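Local coordinates for RctB replication initiator protein (Vibrio cholerae, PDB 5UBD) that probably binds replication-origin DNA through a helix-turn-helix domain and initiates replication of the second chromosome of the cholera bacterium, at residues A[64-69]-A[76-81]; A[96-101]-A[108-113]. The protein carries 1 engineered substitution. All coordinates share one frame; numbering follows the deposited sequence.

Contact 1: residues A[64-69]-A[76-81]; sequences STTELI and LTRAAI
Ile69 lays its CG1 and CD1 over the approach to helix 78-91 and its first residue: Ile69 CG1 lies 3.4 Å from the carbonyl O of Leu76, while Ile69 CD1 packs 3.7 Å from Arg78 CB. With CG1 trans to the carbonyl carbon (chi1 -60°), the branch reaches between the loop at Leu76 and the helix that follows. Next to Ile69 CG1, Ile81 sends its CD1 into the angle between the helices, 3.7 Å from Leu68 CB and 3.8 Å from Thr65 CG2. Helix 65-70, the short connection and helix 78-91 are consistent with the helix-turn-helix of this family, in which the second helix would be the one that commonly reads DNA. Each helix has an N-cap. Ser64 and Glu67 make a capping box, and Thr77 OG1 accepts from Ala80 N at 3.1 Å. The long side chain of Arg78 bends at chi3 (-59°) and folds back over helix 65-70, with Ile69 CD1 and Thr65 CG2 on one guanidinium face. Arg78 NH2 gives a bent hydrogen bond to Thr66 OG1 (2.9 Å, 142° at the hydrogen), tilted from the guanidinium plane. That hydroxyl also bonds to Asp17 O, which ties the motif to the loop before strand 20-22, while the Leu68 side chain packs on Leu47, Leu50 and Ile51 of helix 42-55.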
loop_
_atom_site.group_PDB
_atom_site.type_symbol
_atom_site.label_atom_id
_atom_site.label_comp_id
_atom_site.label_asym_id
_atom_site.label_seq_id
_atom_site.Cartn_x
_atom_site.Cartn_y
_atom_site.Cartn_z
ATOM N N SER A 64 6.219 -0.708 -3.744
ATOM C CA SER A 64 6.759 0.181 -2.726
ATOM C C SER A 64 6.292 1.609 -2.967
ATOM O O SER A 64 5.812 1.961 -4.047
ATOM C CB SER A 64 8.293 0.128 -2.702
ATOM O OG SER A 64 8.845 0.867 -3.779
ATOM N N THR A 65 6.440 2.433 -1.927
ATOM C CA THR A 65 6.064 3.840 -2.029
ATOM C C THR A 65 6.839 4.546 -3.137
ATOM O O THR A 65 6.258 5.308 -3.921
ATOM C CB THR A 65 6.292 4.532 -0.684
ATOM O OG1 THR A 65 5.318 4.067 0.258
ATOM C CG2 THR A 65 6.185 6.043 -0.825
ATOM N N THR A 66 8.150 4.300 -3.221
ATOM C CA THR A 66 8.955 4.902 -4.281
ATOM C C THR A 66 8.438 4.510 -5.658
ATOM O O THR A 66 8.379 5.347 -6.569
ATOM C CB THR A 66 10.422 4.499 -4.117
ATOM O OG1 THR A 66 10.936 5.066 -2.907
ATOM C CG2 THR A 66 11.260 4.989 -5.292
ATOM N N GLU A 67 8.035 3.247 -5.826
ATOM C CA GLU A 67 7.430 2.829 -7.087
ATOM C C GLU A 67 6.171 3.629 -7.387
ATOM O O GLU A 67 5.908 3.973 -8.544
ATOM C CB GLU A 67 7.120 1.334 -7.053
ATOM C CG GLU A 67 8.345 0.447 -7.129
ATOM C CD GLU A 67 7.989 -1.027 -7.122
ATOM O OE1 GLU A 67 7.865 -1.610 -6.024
ATOM O OE2 GLU A 67 7.821 -1.599 -8.219
ATOM N N LEU A 68 5.380 3.939 -6.355
ATOM C CA LEU A 68 4.180 4.743 -6.564
ATOM C C LEU A 68 4.538 6.172 -6.961
ATOM O O LEU A 68 3.877 6.769 -7.819
ATOM C CB LEU A 68 3.316 4.736 -5.301
ATOM C CG LEU A 68 2.787 3.379 -4.824
ATOM C CD1 LEU A 68 2.149 3.507 -3.448
ATOM C CD2 LEU A 68 1.791 2.815 -5.817
ATOM N N ILE A 69 5.577 6.736 -6.344
ATOM C CA ILE A 69 6.001 8.092 -6.681
ATOM C C ILE A 69 6.487 8.155 -8.124
ATOM O O ILE A 69 6.065 9.020 -8.900
ATOM C CB ILE A 69 7.082 8.570 -5.697
ATOM C CG1 ILE A 69 6.534 8.556 -4.267
ATOM C CG2 ILE A 69 7.571 9.963 -6.075
ATOM C CD1 ILE A 69 7.573 8.827 -3.208
ATOM N N LEU A 76 2.606 12.561 -7.137
ATOM C CA LEU A 76 2.216 11.971 -5.862
ATOM C C LEU A 76 3.466 11.845 -5.001
ATOM O O LEU A 76 4.315 10.982 -5.249
ATOM C CB LEU A 76 1.544 10.616 -6.072
ATOM C CG LEU A 76 0.871 10.007 -4.842
ATOM C CD1 LEU A 76 -0.264 10.890 -4.366
ATOM C CD2 LEU A 76 0.377 8.599 -5.141
ATOM N N THR A 77 3.578 12.707 -3.995
ATOM C CA THR A 77 4.770 12.789 -3.166
ATOM C C THR A 77 4.714 11.768 -2.032
ATOM O O THR A 77 3.663 11.210 -1.710
ATOM C CB THR A 77 4.927 14.198 -2.598
ATOM O OG1 THR A 77 3.954 14.407 -1.568
ATOM C CG2 THR A 77 4.718 15.235 -3.693
ATOM N N ARG A 78 5.876 11.538 -1.415
ATOM C CA ARG A 78 5.956 10.588 -0.310
ATOM C C ARG A 78 5.119 11.045 0.879
ATOM O O ARG A 78 4.441 10.230 1.516
ATOM C CB ARG A 78 7.412 10.393 0.104
ATOM C CG ARG A 78 7.619 9.326 1.156
ATOM C CD ARG A 78 9.097 9.165 1.463
ATOM N NE ARG A 78 9.862 8.810 0.273
ATOM C CZ ARG A 78 10.169 7.563 -0.067
ATOM N NH1 ARG A 78 9.778 6.552 0.695
ATOM N NH2 ARG A 78 10.872 7.326 -1.168
ATOM N N ALA A 79 5.159 12.342 1.199
ATOM C CA ALA A 79 4.341 12.854 2.294
ATOM C C ALA A 79 2.855 12.716 1.992
ATOM O O ALA A 79 2.057 12.461 2.900
ATOM C CB ALA A 79 4.694 14.314 2.579
ATOM N N ALA A 80 2.461 12.883 0.727
ATOM C CA ALA A 80 1.061 12.689 0.370
ATOM C C ALA A 80 0.658 11.224 0.496
ATOM O O ALA A 80 -0.465 10.917 0.918
ATOM C CB ALA A 80 0.806 13.201 -1.047
ATOM N N ILE A 81 1.560 10.307 0.139
ATOM C CA ILE A 81 1.269 8.883 0.277
ATOM C C ILE A 81 1.160 8.504 1.747
ATOM O O ILE A 81 0.229 7.804 2.158
ATOM C CB ILE A 81 2.338 8.044 -0.449
ATOM C CG1 ILE A 81 2.255 8.277 -1.955
ATOM C CG2 ILE A 81 2.174 6.564 -0.130
ATOM C CD1 ILE A 81 3.197 7.419 -2.761
#

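Contact 2: residues A[96-101]-A[108-113]; sequences QIPVRF and KTMLHR
Leu111 O takes the 2.7 Å hydrogen bond from Ile97 N and also lies 3.5 Å from Gln96 CA, a CA-H...O contact, so two successive residues of one strand hold the same carbonyl. The return bond, Leu111 N to Ile97 O, measures 3.1 Å; the two make Ile97 and Leu111 a hydrogen-bonded antiparallel pair, with Gln96 and His112 as the non-hydrogen-bonded pair beside it. On the face carrying Ile97 and Leu111, Ile97 CD1 rests 3.5 Å from Arg113 CZ, squarely over the centre of the guanidinium. A bend at chi3 (-64°) turns the guanidinium over the isoleucine, and a salt bridge from NE to Glu22 helps fix it. The other face carries Gln96 and His112 side by side, their amide and ring planes 37° apart. A water lying in the plane of the imidazole joins them, 2.7 Å from His112 NE2 and donating to Gln96 OE1. Since His112 ND1 also bonds Leu20 O, both ring nitrogens have partners, and Leu85 and Val89 of helix 78-91 touch the ring. Beyond the pairs the chains diverge. Selenomethionine Met110 curls its CE to 3.5 Å from Ile97 C, beside the Pro98 ring, and Val99 CG1 approaches Thr109 O. Farther out, Thr109 CG2 meets the edge of the Phe101 ring, 3.7 Å from Phe101 CZ. Following the helix-turn-helix as they do, strands 94-101 and 111-114 form a beta hairpin consistent with the wing of a winged-helix domain, a fold also found in plasmid initiators.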
loop_
_atom_site.group_PDB
_atom_site.type_symbol
_atom_site.label_atom_id
_atom_site.label_comp_id
_atom_site.label_asym_id
_atom_site.label_seq_id
_atom_site.Cartn_x
_atom_site.Cartn_y
_atom_site.Cartn_z
ATOM N N GLN A 96 -1.147 -3.818 9.023
ATOM C CA GLN A 96 0.282 -3.535 9.084
ATOM C C GLN A 96 1.044 -4.778 9.533
ATOM O O GLN A 96 0.688 -5.407 10.535
ATOM C CB GLN A 96 0.547 -2.365 10.029
ATOM C CG GLN A 96 -0.085 -1.056 9.574
ATOM C CD GLN A 96 -0.273 -0.061 10.708
ATOM O OE1 GLN A 96 0.352 0.999 10.730
ATOM N NE2 GLN A 96 -1.145 -0.396 11.651
ATOM N N ILE A 97 2.085 -5.131 8.792
ATOM C CA ILE A 97 2.846 -6.356 9.014
ATOM C C ILE A 97 4.297 -5.965 9.289
ATOM O O ILE A 97 4.877 -5.217 8.505
ATOM C CB ILE A 97 2.774 -7.315 7.817
ATOM C CG1 ILE A 97 1.324 -7.746 7.579
ATOM C CG2 ILE A 97 3.694 -8.518 8.029
ATOM C CD1 ILE A 97 1.136 -8.588 6.345
ATOM N N PRO A 98 4.902 -6.441 10.378
ATOM C CA PRO A 98 6.317 -6.139 10.622
ATOM C C PRO A 98 7.210 -6.790 9.580
ATOM O O PRO A 98 6.934 -7.882 9.078
ATOM C CB PRO A 98 6.571 -6.719 12.019
ATOM C CG PRO A 98 5.515 -7.760 12.196
ATOM C CD PRO A 98 4.313 -7.250 11.458
ATOM N N VAL A 99 8.307 -6.103 9.261
ATOM C CA VAL A 99 9.125 -6.455 8.113
ATOM C C VAL A 99 10.604 -6.424 8.482
ATOM O O VAL A 99 11.021 -5.766 9.438
ATOM C CB VAL A 99 8.842 -5.509 6.925
ATOM C CG1 VAL A 99 9.670 -4.231 7.031
ATOM C CG2 VAL A 99 9.095 -6.212 5.629
ATOM N N ARG A 100 11.394 -7.166 7.708
ATOM C CA ARG A 100 12.844 -7.191 7.827
ATOM C C ARG A 100 13.443 -7.337 6.437
ATOM O O ARG A 100 13.040 -8.221 5.675
ATOM C CB ARG A 100 13.312 -8.339 8.730
ATOM C CG ARG A 100 14.719 -8.830 8.432
ATOM C CD ARG A 100 15.130 -9.953 9.367
ATOM N NE ARG A 100 16.278 -10.692 8.848
ATOM C CZ ARG A 100 16.186 -11.846 8.199
ATOM N NH1 ARG A 100 15.000 -12.402 7.993
ATOM N NH2 ARG A 100 17.279 -12.449 7.760
ATOM N N PHE A 101 14.394 -6.468 6.106
ATOM C CA PHE A 101 15.080 -6.529 4.825
ATOM C C PHE A 101 16.369 -7.334 4.950
ATOM O O PHE A 101 17.010 -7.356 6.003
ATOM C CB PHE A 101 15.403 -5.123 4.315
ATOM C CG PHE A 101 14.192 -4.276 4.050
ATOM C CD1 PHE A 101 13.611 -3.535 5.067
ATOM C CD2 PHE A 101 13.641 -4.212 2.779
ATOM C CE1 PHE A 101 12.496 -2.752 4.825
ATOM C CE2 PHE A 101 12.525 -3.429 2.530
ATOM C CZ PHE A 101 11.952 -2.699 3.554
ATOM N N LYS A 108 11.021 2.280 10.328
ATOM C CA LYS A 108 9.575 2.429 10.436
ATOM C C LYS A 108 8.844 1.892 9.209
ATOM O O LYS A 108 7.616 1.989 9.142
ATOM C CB LYS A 108 9.213 3.900 10.674
ATOM C CG LYS A 108 10.035 4.907 9.876
ATOM C CD LYS A 108 10.050 6.255 10.584
ATOM C CE LYS A 108 10.671 6.136 11.975
ATOM N NZ LYS A 108 10.677 7.433 12.712
ATOM N N THR A 109 9.567 1.316 8.247
ATOM C CA THR A 109 8.924 0.732 7.077
ATOM C C THR A 109 8.103 -0.493 7.471
ATOM O O THR A 109 8.578 -1.359 8.213
ATOM C CB THR A 109 9.971 0.359 6.029
ATOM O OG1 THR A 109 10.578 1.551 5.523
ATOM C CG2 THR A 109 9.335 -0.398 4.867
HETATM N N MSE A 110 6.866 -0.557 6.982
HETATM C CA MSE A 110 6.001 -1.716 7.209
HETATM C C MSE A 110 5.384 -2.229 5.906
HETATM O O MSE A 110 5.331 -1.509 4.909
HETATM C CB MSE A 110 4.891 -1.373 8.210
HETATM C CG MSE A 110 5.412 -0.853 9.539
HETATM SE SE MSE A 110 4.192 -1.163 11.012
HETATM C CE MSE A 110 4.440 -3.075 11.215
ATOM N N LEU A 111 4.933 -3.482 5.927
ATOM C CA LEU A 111 4.177 -4.066 4.828
ATOM C C LEU A 111 2.683 -3.943 5.114
ATOM O O LEU A 111 2.242 -4.125 6.254
ATOM C CB LEU A 111 4.562 -5.535 4.636
ATOM C CG LEU A 111 3.729 -6.340 3.638
ATOM C CD1 LEU A 111 3.933 -5.831 2.217
ATOM C CD2 LEU A 111 4.062 -7.821 3.739
ATOM N N HIS A 112 1.904 -3.627 4.081
ATOM C CA HIS A 112 0.479 -3.354 4.236
ATOM C C HIS A 112 -0.336 -4.287 3.354
ATOM O O HIS A 112 -0.125 -4.350 2.137
ATOM C CB HIS A 112 0.161 -1.896 3.905
ATOM C CG HIS A 112 0.874 -0.915 4.785
ATOM N ND1 HIS A 112 2.227 -0.667 4.678
ATOM C CD2 HIS A 112 0.426 -0.131 5.793
ATOM C CE1 HIS A 112 2.579 0.233 5.580
ATOM N NE2 HIS A 112 1.506 0.574 6.269
ATOM N N ARG A 113 -1.280 -4.991 3.967
ATOM C CA ARG A 113 -2.099 -5.981 3.287
ATOM C C ARG A 113 -3.545 -5.511 3.253
ATOM O O ARG A 113 -4.086 -5.084 4.281
ATOM C CB ARG A 113 -1.992 -7.337 3.988
ATOM C CG ARG A 113 -2.916 -8.407 3.437
ATOM C CD ARG A 113 -2.704 -9.712 4.183
ATOM N NE ARG A 113 -1.356 -10.227 3.967
ATOM C CZ ARG A 113 -0.753 -11.114 4.752
ATOM N NH1 ARG A 113 -1.374 -11.586 5.826
ATOM N NH2 ARG A 113 0.476 -11.520 4.469
HETATM O O HOH W 1 1.985 2.079 8.493
#

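Contacts 1 and 2 lie in series along the chain, and helix 78-91 links them: it begins in contact 1, leads into strand 94-101, and also covers the His112 side of contact 2. Their centres are about 16 Å apart and their nearest atoms about 7 Å, without touching. Both are partly buried, but contact 1 joins helices through apolar branches, with one side-chain hydrogen bond at its outer side, whereas contact 2 pairs strands by backbone bonds and adds a water bridge and an arginine face. Strand 20-22 touches both, through Phe21 against Thr65 and Leu68 and through Leu20 against Phe101 and Leu111, tying the helix-turn-helix to the hairpin.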